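Local structure of molybdate binding protein II (Clostridium pasteurianum, 1GUT) at the interface of chains A and B. The protein binds molybdate as a small molbindin of the Mop family, taking up the oxyanion passively. Numbering follows the deposited sequence. Chains: chain A/B, Molybdate binding protein II.

The interface of chains A and B. Residues chain A 25, 27, 37-39, 56-57; chain B 61, 64-66.
B:Ile66 points its CD1 into the chain A sheet and meets A:Leu27 tip to tip, the two CD1 methyls 4.0 Å apart. Its CG1 is anti to the carbonyl carbon (chi1 -67°), and the bend at chi2 carries CD1 over A:Ser37 as well as towards A:Leu27; B:Ile66 has the largest hidden area of the patch, 66 Å². Beside it, B:Val64 turns its CG1 methyl, anti to the backbone N (chi1 180°), to chain A. This methyl bridges two chain A strands, lying 3.7 Å from CB of A:Ala57 and 3.8 Å from CB of A:Ser37.

A:Ser37 joins this apolar centre to the polar rim: its CB packs against B:Val64 and B:Ile66, while its hydroxyl OG donates a hydrogen bond to the carbonyl O of B:Val64 at 2.8 Å. The hydroxyl stands above the carbonyl plane, 48° out of it. Farther out, the backbone N of A:Ile38 donates a hydrogen bond to O of B:Ser61 at 3.0 Å. CG1 of A:Ile38 packs 3.8 Å from CB of B:Ser61.

Two-fold symmetry repeats the contact with the chains exchanged: the C-terminal segments are swapped between the two chains, an arrangement that probably helps hold this pair together within the six-chain assembly. In the fold, the 3-10 helix 61-63 and strand 65-67 of chain B thus lie against strands 22-29, 34-40 and 54-58 of chain A, with A:Ala57 and B:Ile66 in an antiparallel bridge.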
# COMPACT_ATOMS: atom_id res chain seq x y z
N VAL A 25 -6.44 -5.62 -14.71
CA VAL A 25 -6.00 -6.87 -15.30
C VAL A 25 -6.44 -8.01 -14.39
O VAL A 25 -6.17 -7.98 -13.18
CB VAL A 25 -4.43 -6.88 -15.38
CG1 VAL A 25 -3.92 -8.15 -16.12
CG2 VAL A 25 -3.91 -5.62 -16.04
N LEU A 27 -6.13 -12.10 -13.74
CA LEU A 27 -5.35 -13.28 -14.07
C LEU A 27 -5.94 -14.51 -13.42
O LEU A 27 -6.32 -14.48 -12.25
CB LEU A 27 -3.93 -13.16 -13.49
CG LEU A 27 -2.98 -12.03 -13.81
CD1 LEU A 27 -1.63 -12.36 -13.15
CD2 LEU A 27 -2.82 -11.94 -15.30
N SER A 37 -5.57 -6.99 -10.60
CA SER A 37 -4.54 -5.99 -10.45
C SER A 37 -4.97 -4.69 -11.10
O SER A 37 -5.56 -4.71 -12.17
CB SER A 37 -3.30 -6.47 -11.22
OG SER A 37 -2.29 -5.48 -11.30
N ILE A 38 -4.70 -3.56 -10.45
CA ILE A 38 -4.95 -2.26 -11.09
C ILE A 38 -3.58 -1.61 -11.22
O ILE A 38 -2.91 -1.35 -10.21
CB ILE A 38 -5.98 -1.41 -10.31
CG1 ILE A 38 -7.34 -2.08 -10.43
CG2 ILE A 38 -6.02 0.05 -10.83
CD1 ILE A 38 -8.42 -1.45 -9.57
N ILE A 39 -3.14 -1.42 -12.46
CA ILE A 39 -1.85 -0.83 -12.78
C ILE A 39 -2.03 0.37 -13.68
O ILE A 39 -3.15 0.68 -14.08
CB ILE A 39 -0.91 -1.86 -13.46
CG1 ILE A 39 -1.56 -2.41 -14.73
CG2 ILE A 39 -0.55 -2.99 -12.51
CD1 ILE A 39 -0.67 -3.37 -15.55
N THR A 56 2.88 -12.79 -14.43
CA THR A 56 3.02 -13.13 -13.02
C THR A 56 2.58 -11.97 -12.14
O THR A 56 3.01 -10.83 -12.35
CB THR A 56 4.50 -13.45 -12.75
OG1 THR A 56 4.91 -14.56 -13.55
CG2 THR A 56 4.72 -13.90 -11.29
N ALA A 57 1.74 -12.26 -11.16
CA ALA A 57 1.30 -11.24 -10.19
C ALA A 57 2.32 -11.23 -9.06
O ALA A 57 2.76 -12.29 -8.58
CB ALA A 57 -0.08 -11.61 -9.65
N SER B 61 -6.41 -4.70 -5.18
CA SER B 61 -5.92 -4.79 -6.55
C SER B 61 -4.79 -3.80 -6.85
O SER B 61 -3.92 -4.10 -7.65
CB SER B 61 -7.07 -4.55 -7.54
OG SER B 61 -8.12 -5.47 -7.32
N VAL B 64 -1.28 -5.12 -6.42
CA VAL B 64 -0.76 -6.24 -7.21
C VAL B 64 0.01 -5.71 -8.42
O VAL B 64 -0.55 -4.95 -9.22
CB VAL B 64 -1.88 -7.16 -7.71
CG1 VAL B 64 -1.29 -8.32 -8.55
CG2 VAL B 64 -2.71 -7.70 -6.52
N MET B 65 1.31 -6.04 -8.50
CA MET B 65 2.13 -5.65 -9.63
C MET B 65 2.11 -6.77 -10.64
O MET B 65 1.83 -7.92 -10.30
CB MET B 65 3.57 -5.40 -9.18
CG MET B 65 3.69 -4.17 -8.32
SD MET B 65 5.24 -4.13 -7.44
CE MET B 65 4.99 -5.46 -6.21
N ILE B 66 2.41 -6.45 -11.90
CA ILE B 66 2.45 -7.47 -12.95
C ILE B 66 3.88 -7.56 -13.46
O ILE B 66 4.54 -6.54 -13.71
CB ILE B 66 1.52 -7.06 -14.11
CG1 ILE B 66 0.04 -7.07 -13.67
CG2 ILE B 66 1.75 -7.95 -15.32
CD1 ILE B 66 -0.54 -8.47 -13.30